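Side-chain contacts in homoserine kinase (Cytophaga hutchinsonii, PDB 4P52), which catalyses the ATP-dependent phosphorylation of homoserine to O-phosphohomoserine, on the route to threonine, as a member of the GHMP kinase family: residues Arg59-Asp62 with Val66-Thr69; Lys110-Pro113 with Gly119-Ala122; Asp144-Ala149 with Cys168-Phe173; Pro262-Val267 with Cys279-Ser284. All blocks are in the same frame, centred on the assembly; numbering follows the deposited sequence.

Overall arrangement
The four contacts follow one another along the chain, across both halves of a GHMP kinase fold. Contact 1 bridges strands at a far edge of the mixed sheet, about 26 Å from the chain's centre. Contact 2, about 8 Å from that centre, lies at the glycine-rich loop and helix start which in this family bind the ATP phosphates, so is probably nearest to catalysis. Contact 3 packs two helices, its centre about 15 Å from that of contact 2 (nearest atoms about 4 Å). Contact 4, in the C-terminal half, is 19 Å from contact 2 between centres but about 6 Å at the nearest atoms. Contacts 1 and 4, centres 40 Å apart, flank the chain's centre.

Contact 1: Arg59-Asp62 with Val66-Thr69; sequences RLSD and VRIT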
loop_
_atom_site.group_PDB
_atom_site.type_symbol
_atom_site.label_atom_id
_atom_site.label_comp_id
_atom_site.label_asym_id
_atom_site.label_seq_id
_atom_site.Cartn_x
_atom_site.Cartn_y
_atom_site.Cartn_z
ATOM N N ARG A 59 -21.708 26.812 -24.185
ATOM C CA ARG A 59 -22.308 28.145 -24.314
ATOM C C ARG A 59 -23.637 28.171 -23.599
ATOM O O ARG A 59 -24.334 27.159 -23.538
ATOM C CB ARG A 59 -22.563 28.565 -25.770
ATOM C CG ARG A 59 -21.553 28.082 -26.775
ATOM C CD ARG A 59 -21.923 28.472 -28.206
ATOM N NE ARG A 59 -20.789 28.184 -29.104
ATOM C CZ ARG A 59 -19.693 28.964 -29.254
ATOM N NH1 ARG A 59 -19.531 30.122 -28.587
ATOM N NH2 ARG A 59 -18.733 28.590 -30.095
ATOM N N LEU A 60 -24.003 29.340 -23.092
ATOM C CA LEU A 60 -25.308 29.535 -22.503
ATOM C C LEU A 60 -26.357 29.630 -23.607
ATOM O O LEU A 60 -26.110 30.242 -24.647
ATOM C CB LEU A 60 -25.322 30.817 -21.672
ATOM C CG LEU A 60 -24.343 30.800 -20.509
ATOM C CD1 LEU A 60 -24.349 32.173 -19.852
ATOM C CD2 LEU A 60 -24.672 29.684 -19.521
ATOM N N SER A 61 -27.525 29.034 -23.381
ATOM C CA SER A 61 -28.605 29.095 -24.348
ATOM C C SER A 61 -29.909 29.533 -23.688
ATOM O O SER A 61 -30.226 29.121 -22.559
ATOM C CB SER A 61 -28.757 27.742 -25.045
ATOM O OG SER A 61 -29.682 27.808 -26.119
ATOM N N ASP A 62 -30.652 30.391 -24.386
ATOM C CA ASP A 62 -32.001 30.770 -23.954
ATOM C C ASP A 62 -32.990 29.622 -24.156
ATOM O O ASP A 62 -33.981 29.523 -23.435
ATOM C CB ASP A 62 -32.470 32.043 -24.662
ATOM C CG ASP A 62 -31.875 33.312 -24.043
ATOM O OD1 ASP A 62 -31.028 33.195 -23.130
ATOM O OD2 ASP A 62 -32.251 34.432 -24.458
ATOM N N VAL A 66 -29.891 20.639 -21.790
ATOM C CA VAL A 66 -28.502 20.460 -22.092
ATOM C C VAL A 66 -28.458 19.704 -23.408
ATOM O O VAL A 66 -29.023 18.633 -23.500
ATOM C CB VAL A 66 -27.826 19.657 -20.974
ATOM C CG1 VAL A 66 -26.359 19.412 -21.285
ATOM C CG2 VAL A 66 -27.985 20.386 -19.644
ATOM N N ARG A 67 -27.803 20.262 -24.423
ATOM C CA ARG A 67 -27.807 19.677 -25.765
ATOM C C ARG A 67 -26.415 19.554 -26.305
ATOM O O ARG A 67 -25.579 20.406 -26.059
ATOM C CB ARG A 67 -28.606 20.548 -26.742
ATOM C CG ARG A 67 -30.032 20.861 -26.317
ATOM C CD ARG A 67 -30.766 21.675 -27.365
ATOM N NE ARG A 67 -30.069 22.910 -27.726
ATOM C CZ ARG A 67 -29.993 24.000 -26.955
ATOM N NH1 ARG A 67 -30.559 24.031 -25.741
ATOM N NH2 ARG A 67 -29.340 25.075 -27.397
ATOM N N ILE A 68 -26.161 18.512 -27.077
ATOM C CA ILE A 68 -24.878 18.404 -27.745
ATOM C C ILE A 68 -24.937 18.917 -29.176
ATOM O O ILE A 68 -25.647 18.391 -30.023
ATOM C CB ILE A 68 -24.320 16.993 -27.686
ATOM C CG1 ILE A 68 -24.067 16.668 -26.211
ATOM C CG2 ILE A 68 -23.069 16.896 -28.562
ATOM C CD1 ILE A 68 -23.752 15.220 -25.940
ATOM N N THR A 69 -24.159 19.950 -29.419
ATOM C CA THR A 69 -24.169 20.676 -30.663
ATOM C C THR A 69 -23.267 19.978 -31.653
ATOM O O THR A 69 -23.523 20.013 -32.844
ATOM C CB THR A 69 -23.676 22.123 -30.391
ATOM O OG1 THR A 69 -24.794 22.921 -29.995
ATOM C CG2 THR A 69 -22.942 22.764 -31.593
#
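Ser61 and Arg67 are hydrogen-bonded across the mixed sheet of the GHMP kinase N-terminal half. Their strands, 52-61 and 66-72, are not neighbours in it: strand 103-110 lies between them, antiparallel to the first and parallel to the second, so the arginine side chain has to span the middle strand. From CB the Arg67 chain leaves with CG anti to the carbonyl carbon and is extended through CD, then bends at chi3 (-55°), which turns the guanidinium toward Ser61. CZ stands 3.9 Å from Ser61 OG. NH1 comes no closer than 3.9 Å to Ser61 OG and instead donates to the backbone oxygen of Lys63 in the turn between the strands. NH2 makes the direct link, a hydrogen bond of 3.0 Å to Ser61 OG. The serine hydroxyl arrives at the guanidinium edge, 14° out of its plane, and the N-H...O angle is 159°. NH2 also forms a salt bridge with Glu105 of the intervening strand. Arginine suits the place because its several N-H groups can serve Ser61, Glu105 and the Lys63 carbonyl at once. Replacing Arg67 by a leucine would probably leave Glu105 without this countercharge and Ser61 without this donor. Serine suits too, its hydroxyl on a single methylene close to the backbone, where the long arginine comes to meet it. Ser61 CB lies at the guanidinium edge, in its plane, 3.6 Å from Arg67 NH2.

Contact 2: Lys110-Pro113 with Gly119-Ala122; sequences KKMP and GSSA
Successive turns at chi1, chi2 (-65°) and chi3 (-71°) curl the Lys110 chain so that its ammonium group comes round to Ser120, whose OG is held anti to the backbone N (chi1 -169°) and projects to meet it. Lys110 NZ donates a hydrogen bond to Ser120 OG, though the refined separation of 2.5 Å between these atoms is doubtful as a true length at this resolution. Lysine suits this buried spot because its charge has a mate: NZ forms a salt bridge with Asp54 and a weak hydrogen bond with Ser124 OG. Beside this bond Met112, refined as selenomethionine, packs against the same serine: it bends at chi3 and lays its end there, with SE and CE each 3.8 Å from Ser120 CA. Its CG is 3.7 Å from Ser120 OG, so the selenoether chain lies along the serine's flank. Gly119, the helix N-cap, has a positive phi, which favours glycine. Pro113 to Ala122 carries the glycine-rich sequence of the GHMP family's second motif, and the contact is consistent with holding the start of an ATP-phosphate-binding loop and helix in shape. Around it, strand 52-61 offers Pro52 and Asp54 to Met112, helix 162-170 touches Ala122 through Asn164 and Val165, and the contact thus joins the end of strand 103-110 to the first turn of helix 120-135.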
loop_
_atom_site.group_PDB
_atom_site.type_symbol
_atom_site.label_atom_id
_atom_site.label_comp_id
_atom_site.label_asym_id
_atom_site.label_seq_id
_atom_site.Cartn_x
_atom_site.Cartn_y
_atom_site.Cartn_z
ATOM N N LYS A 110 -12.496 15.739 -29.037
ATOM C CA LYS A 110 -11.533 14.700 -28.669
ATOM C C LYS A 110 -10.176 15.019 -29.265
ATOM O O LYS A 110 -10.028 15.118 -30.488
ATOM C CB LYS A 110 -11.979 13.313 -29.140
ATOM C CG LYS A 110 -13.331 12.882 -28.612
ATOM C CD LYS A 110 -13.337 12.710 -27.104
ATOM C CE LYS A 110 -12.535 11.487 -26.686
ATOM N NZ LYS A 110 -12.790 11.107 -25.268
ATOM N N LYS A 111 -9.196 15.184 -28.387
ATOM C CA LYS A 111 -7.824 15.437 -28.774
ATOM C C LYS A 111 -7.014 14.214 -28.375
ATOM O O LYS A 111 -5.797 14.278 -28.220
ATOM C CB LYS A 111 -7.289 16.705 -28.088
ATOM C CG LYS A 111 -8.013 17.992 -28.476
ATOM C CD LYS A 111 -7.241 18.817 -29.498
ATOM C CE LYS A 111 -6.131 19.618 -28.833
ATOM N NZ LYS A 111 -5.834 20.869 -29.585
HETATM N N MSE A 112 -7.708 13.098 -28.206
HETATM C CA MSE A 112 -7.096 11.842 -27.807
HETATM C C MSE A 112 -7.998 10.742 -28.262
HETATM O O MSE A 112 -9.206 10.944 -28.372
HETATM C CB MSE A 112 -6.945 11.777 -26.293
HETATM C CG MSE A 112 -8.270 11.780 -25.540
HETATM SE SE MSE A 112 -7.922 11.722 -23.588
HETATM C CE MSE A 112 -7.019 9.978 -23.467
ATOM N N PRO A 113 -7.431 9.549 -28.504
ATOM C CA PRO A 113 -8.210 8.425 -29.036
ATOM C C PRO A 113 -9.021 7.677 -27.970
ATOM O O PRO A 113 -8.595 7.579 -26.823
ATOM C CB PRO A 113 -7.142 7.529 -29.646
ATOM C CG PRO A 113 -5.870 7.871 -28.926
ATOM C CD PRO A 113 -6.029 9.176 -28.210
ATOM N N GLY A 119 -7.777 7.217 -20.120
ATOM C CA GLY A 119 -8.837 7.905 -19.376
ATOM C C GLY A 119 -9.603 8.890 -20.255
ATOM O O GLY A 119 -9.807 10.061 -19.884
ATOM N N SER A 120 -10.041 8.403 -21.417
ATOM C CA SER A 120 -10.620 9.254 -22.442
ATOM C C SER A 120 -12.001 9.750 -22.041
ATOM O O SER A 120 -12.304 10.952 -22.116
ATOM C CB SER A 120 -10.690 8.509 -23.774
ATOM O OG SER A 120 -11.012 9.408 -24.821
ATOM N N SER A 121 -12.835 8.817 -21.615
ATOM C CA SER A 121 -14.159 9.164 -21.169
ATOM C C SER A 121 -14.110 10.085 -19.936
ATOM O O SER A 121 -14.899 11.024 -19.819
ATOM C CB SER A 121 -14.942 7.897 -20.884
ATOM O OG SER A 121 -16.312 8.183 -21.067
ATOM N N ALA A 122 -13.161 9.829 -19.043
ATOM C CA ALA A 122 -13.002 10.614 -17.833
ATOM C C ALA A 122 -12.701 12.088 -18.148
ATOM O O ALA A 122 -13.299 12.999 -17.546
ATOM C CB ALA A 122 -11.890 10.022 -16.975
#

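Contact 3: Asp144-Ala149 with Cys168-Phe173; sequences DLLPFA and CLYGGF
Leu169 drives one methyl, CD2, into the N-terminal part of helix 146-157, and this is the tight, buried part of the contact. The methyl lies 3.9 Å from Leu146 CB and 4.1 Å from Leu145 CB, and it also rests on the backbone, 3.5 Å from Leu146 N. Leu169 CG is anti to the backbone N (chi1 174°), which extends the branched end outward from helix 162-170 to reach them. Leucine suits all three positions, since each is buried and asks for compact apolar bulk. The other side is more polar and partly exposed. Here Tyr170 crosses Leu146 at about a right angle, its ring carbons farther off, with CE2 4.1 Å from Leu146 CD2. The hydroxyl passes beside the leucine, Tyr170 OH lying 3.4 Å from Leu146 CB, and goes on to bond the backbone oxygen of Lys143, next to Asp144. Tyrosine therefore serves both needs, an apolar ring against leucine and a polar tip for a carbonyl. A phenylalanine here would probably leave the Lys143 oxygen without this partner and take away the hydroxyl's contact with Leu146 CB. The contact joins the N-terminal part of helix 146-157 to the end of helix 162-170, within the GHMP kinase N-terminal region. Helix 120-135 touches Leu169 through Val126 and Leu145 through Val129, while Tyr94 of helix 86-98 also touches Leu145.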
loop_
_atom_site.group_PDB
_atom_site.type_symbol
_atom_site.label_atom_id
_atom_site.label_comp_id
_atom_site.label_asym_id
_atom_site.label_seq_id
_atom_site.Cartn_x
_atom_site.Cartn_y
_atom_site.Cartn_z
ATOM N N ASP A 144 -15.733 19.193 -4.767
ATOM C CA ASP A 144 -17.066 18.617 -4.730
ATOM C C ASP A 144 -17.630 18.258 -6.086
ATOM O O ASP A 144 -18.741 17.732 -6.159
ATOM C CB ASP A 144 -18.019 19.536 -3.982
ATOM C CG ASP A 144 -17.725 19.574 -2.485
ATOM O OD1 ASP A 144 -17.792 18.493 -1.845
ATOM O OD2 ASP A 144 -17.404 20.674 -1.964
ATOM N N LEU A 145 -16.874 18.522 -7.158
ATOM C CA LEU A 145 -17.325 18.139 -8.490
ATOM C C LEU A 145 -17.150 16.659 -8.778
ATOM O O LEU A 145 -17.822 16.121 -9.683
ATOM C CB LEU A 145 -16.643 18.954 -9.574
ATOM C CG LEU A 145 -16.729 20.470 -9.411
ATOM C CD1 LEU A 145 -15.953 21.136 -10.536
ATOM C CD2 LEU A 145 -18.178 20.952 -9.346
ATOM N N LEU A 146 -16.280 15.997 -8.014
ATOM C CA LEU A 146 -15.967 14.590 -8.278
ATOM C C LEU A 146 -17.205 13.659 -8.407
ATOM O O LEU A 146 -17.303 12.903 -9.384
ATOM C CB LEU A 146 -14.948 14.049 -7.274
ATOM C CG LEU A 146 -14.518 12.603 -7.528
ATOM C CD1 LEU A 146 -13.944 12.403 -8.921
ATOM C CD2 LEU A 146 -13.487 12.199 -6.493
ATOM N N PRO A 147 -18.159 13.727 -7.446
ATOM C CA PRO A 147 -19.313 12.812 -7.541
ATOM C C PRO A 147 -20.109 12.970 -8.843
ATOM O O PRO A 147 -20.562 11.963 -9.424
ATOM C CB PRO A 147 -20.186 13.191 -6.334
ATOM C CG PRO A 147 -19.289 13.938 -5.406
ATOM C CD PRO A 147 -18.247 14.608 -6.264
ATOM N N PHE A 148 -20.272 14.208 -9.305
ATOM C CA PHE A 148 -20.978 14.437 -10.550
ATOM C C PHE A 148 -20.263 13.811 -11.729
ATOM O O PHE A 148 -20.895 13.247 -12.620
ATOM C CB PHE A 148 -21.195 15.917 -10.768
ATOM C CG PHE A 148 -21.999 16.549 -9.690
ATOM C CD1 PHE A 148 -23.327 16.210 -9.519
ATOM C CD2 PHE A 148 -21.423 17.464 -8.828
ATOM C CE1 PHE A 148 -24.078 16.780 -8.512
ATOM C CE2 PHE A 148 -22.166 18.048 -7.819
ATOM C CZ PHE A 148 -23.495 17.703 -7.657
ATOM N N ALA A 149 -18.940 13.896 -11.727
ATOM C CA ALA A 149 -18.168 13.301 -12.801
ATOM C C ALA A 149 -18.279 11.775 -12.719
ATOM O O ALA A 149 -18.397 11.114 -13.746
ATOM C CB ALA A 149 -16.725 13.775 -12.752
ATOM N N CYS A 168 -7.638 13.372 -12.876
ATOM C CA CYS A 168 -7.986 14.203 -13.982
ATOM C C CYS A 168 -8.526 15.545 -13.464
ATOM O O CYS A 168 -8.095 16.614 -13.900
ATOM C CB CYS A 168 -9.018 13.517 -14.871
ATOM S SG CYS A 168 -9.400 14.574 -16.277
ATOM N N LEU A 169 -9.461 15.471 -12.535
ATOM C CA LEU A 169 -10.091 16.643 -11.975
ATOM C C LEU A 169 -9.188 17.407 -11.016
ATOM O O LEU A 169 -9.214 18.622 -10.999
ATOM C CB LEU A 169 -11.395 16.254 -11.263
ATOM C CG LEU A 169 -12.140 17.333 -10.479
ATOM C CD1 LEU A 169 -12.685 18.475 -11.353
ATOM C CD2 LEU A 169 -13.253 16.669 -9.678
ATOM N N TYR A 170 -8.407 16.699 -10.214
ATOM C CA TYR A 170 -7.665 17.334 -9.143
ATOM C C TYR A 170 -6.261 17.630 -9.540
ATOM O O TYR A 170 -5.592 18.394 -8.868
ATOM C CB TYR A 170 -7.610 16.447 -7.909
ATOM C CG TYR A 170 -8.936 16.231 -7.246
ATOM C CD1 TYR A 170 -9.908 17.216 -7.232
ATOM C CD2 TYR A 170 -9.218 15.033 -6.606
ATOM C CE1 TYR A 170 -11.138 17.004 -6.620
ATOM C CE2 TYR A 170 -10.437 14.817 -5.985
ATOM C CZ TYR A 170 -11.385 15.809 -5.988
ATOM O OH TYR A 170 -12.581 15.579 -5.350
ATOM N N GLY A 171 -5.793 17.005 -10.615
ATOM C CA GLY A 171 -4.368 17.041 -10.935
ATOM C C GLY A 171 -3.555 16.166 -10.003
ATOM O O GLY A 171 -4.019 15.754 -8.940
ATOM N N GLY A 172 -2.345 15.845 -10.434
ATOM C CA GLY A 172 -1.386 15.202 -9.569
ATOM C C GLY A 172 -1.510 13.703 -9.531
ATOM O O GLY A 172 -2.041 13.073 -10.466
ATOM N N PHE A 173 -1.015 13.147 -8.430
ATOM C CA PHE A 173 -0.965 11.724 -8.209
ATOM C C PHE A 173 -1.899 11.356 -7.057
ATOM O O PHE A 173 -1.813 11.925 -5.973
ATOM C CB PHE A 173 0.467 11.327 -7.866
ATOM C CG PHE A 173 0.710 9.870 -7.989
ATOM C CD1 PHE A 173 0.115 8.983 -7.098
ATOM C CD2 PHE A 173 1.517 9.375 -9.020
ATOM C CE1 PHE A 173 0.301 7.617 -7.227
ATOM C CE2 PHE A 173 1.706 8.002 -9.165
ATOM C CZ PHE A 173 1.090 7.125 -8.260
#

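Contact 4: Pro262-Val267 with Cys279-Ser284; sequences PGFDDV and CSISGS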
loop_
_atom_site.group_PDB
_atom_site.type_symbol
_atom_site.label_atom_id
_atom_site.label_comp_id
_atom_site.label_asym_id
_atom_site.label_seq_id
_atom_site.Cartn_x
_atom_site.Cartn_y
_atom_site.Cartn_z
ATOM N N PRO A 262 -0.449 -6.103 -28.551
ATOM C CA PRO A 262 0.589 -6.584 -29.468
ATOM C C PRO A 262 1.954 -6.014 -29.116
ATOM O O PRO A 262 2.073 -4.813 -28.908
ATOM C CB PRO A 262 0.137 -6.049 -30.819
ATOM C CG PRO A 262 -1.330 -5.784 -30.654
ATOM C CD PRO A 262 -1.506 -5.347 -29.237
ATOM N N GLY A 263 2.963 -6.879 -29.015
ATOM C CA GLY A 263 4.341 -6.455 -28.788
ATOM C C GLY A 263 4.663 -6.052 -27.365
ATOM O O GLY A 263 5.757 -5.545 -27.086
ATOM N N PHE A 264 3.732 -6.286 -26.447
ATOM C CA PHE A 264 3.873 -5.777 -25.111
ATOM C C PHE A 264 5.216 -6.169 -24.509
ATOM O O PHE A 264 5.932 -5.321 -23.958
ATOM C CB PHE A 264 2.763 -6.279 -24.196
ATOM C CG PHE A 264 2.942 -5.838 -22.771
ATOM C CD1 PHE A 264 2.623 -4.548 -22.392
ATOM C CD2 PHE A 264 3.504 -6.682 -21.833
ATOM C CE1 PHE A 264 2.824 -4.105 -21.098
ATOM C CE2 PHE A 264 3.701 -6.255 -20.519
ATOM C CZ PHE A 264 3.348 -4.959 -20.160
ATOM N N ASP A 265 5.543 -7.453 -24.578
ATOM C CA ASP A 265 6.752 -7.927 -23.942
ATOM C C ASP A 265 8.012 -7.259 -24.482
ATOM O O ASP A 265 8.890 -6.863 -23.700
ATOM C CB ASP A 265 6.840 -9.436 -24.035
ATOM C CG ASP A 265 5.703 -10.127 -23.297
ATOM O OD1 ASP A 265 5.112 -9.513 -22.360
ATOM O OD2 ASP A 265 5.395 -11.290 -23.654
ATOM N N ASP A 266 8.088 -7.097 -25.804
ATOM C CA ASP A 266 9.227 -6.423 -26.422
ATOM C C ASP A 266 9.291 -4.952 -26.066
ATOM O O ASP A 266 10.380 -4.404 -25.866
ATOM C CB ASP A 266 9.181 -6.545 -27.931
ATOM C CG ASP A 266 9.365 -7.968 -28.402
ATOM O OD1 ASP A 266 10.170 -8.719 -27.782
ATOM O OD2 ASP A 266 8.691 -8.327 -29.398
ATOM N N VAL A 267 8.125 -4.312 -26.000
ATOM C CA VAL A 267 8.071 -2.895 -25.716
ATOM C C VAL A 267 8.513 -2.663 -24.272
ATOM O O VAL A 267 9.271 -1.735 -24.000
ATOM C CB VAL A 267 6.681 -2.302 -25.988
ATOM C CG1 VAL A 267 6.596 -0.890 -25.465
ATOM C CG2 VAL A 267 6.376 -2.312 -27.475
ATOM N N CYS A 279 7.742 -0.064 -15.884
ATOM C CA CYS A 279 6.971 0.076 -17.082
ATOM C C CYS A 279 5.814 -0.892 -17.015
ATOM O O CYS A 279 6.017 -2.058 -16.695
ATOM C CB CYS A 279 7.870 -0.229 -18.284
ATOM S SG CYS A 279 6.954 -0.372 -19.829
ATOM N N SER A 280 4.607 -0.405 -17.308
ATOM C CA SER A 280 3.432 -1.260 -17.363
ATOM C C SER A 280 2.305 -0.754 -18.269
ATOM O O SER A 280 2.448 0.253 -18.965
ATOM C CB SER A 280 2.881 -1.523 -15.952
ATOM O OG SER A 280 2.060 -2.720 -15.959
ATOM N N ILE A 281 1.178 -1.457 -18.258
ATOM C CA ILE A 281 0.021 -1.053 -19.034
ATOM C C ILE A 281 -0.593 0.183 -18.421
ATOM O O ILE A 281 -0.731 0.251 -17.217
ATOM C CB ILE A 281 -1.034 -2.164 -19.069
ATOM C CG1 ILE A 281 -0.435 -3.426 -19.705
ATOM C CG2 ILE A 281 -2.316 -1.708 -19.802
ATOM C CD1 ILE A 281 -1.216 -4.694 -19.398
ATOM N N SER A 282 -0.987 1.148 -19.243
ATOM C CA SER A 282 -1.700 2.295 -18.720
ATOM C C SER A 282 -3.182 2.002 -18.701
ATOM O O SER A 282 -3.757 1.668 -19.746
ATOM C CB SER A 282 -1.425 3.502 -19.592
ATOM O OG SER A 282 -2.235 4.579 -19.163
ATOM N N GLY A 283 -3.811 2.132 -17.530
ATOM C CA GLY A 283 -5.235 1.787 -17.379
ATOM C C GLY A 283 -5.539 0.392 -17.933
ATOM O O GLY A 283 -4.929 -0.599 -17.527
ATOM N N SER A 284 -6.454 0.288 -18.883
ATOM C CA SER A 284 -6.759 -1.021 -19.420
ATOM C C SER A 284 -6.085 -1.248 -20.802
ATOM O O SER A 284 -6.368 -2.236 -21.500
ATOM C CB SER A 284 -8.273 -1.188 -19.486
ATOM O OG SER A 284 -8.795 -0.151 -20.289
#
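Phe264 pushes a ring corner against Ile281, overlapping its CG1 methylene: Phe264 CE1 lies 3.6 Å from Ile281 CG1, and Phe264 CZ 4.1 Å from the same atom. The two side chains cross at about a right angle, and the isoleucine approaches the ring obliquely. Near the ring plane, at its edge, stands the backbone of the strand, with Phe264 CE1 4.4 Å from Ser280 C. The ring is carried there by chi1 (176°), which sets CG anti to the backbone N and extends it from the helix toward the strand. A large flat side chain suits the distance, because the long phenylalanine bridges the 8.6 Å between the CA atoms of Phe264 and Ile281. No hydrogen bond links the segments, so the interaction is apolar packing between buried residues, to which an aromatic ring and a branched aliphatic chain are both well suited. Beyond Ile281 the chain enters Ser282-Gly283-Ser284, consistent with the start of the glycine-rich third GHMP motif, and Ser282 OG bonds the backbone oxygen of Gly117 in the loop that in this family probably binds the ATP phosphates. The contact lays the first turn of helix 264-273 on strand 278-281, an outermost strand of the chain's antiparallel sheet. Neighbouring strand 288-292 meets Phe264 through Ile288, and helix 253-257 touches both Phe264 and Ile281 through Glu254.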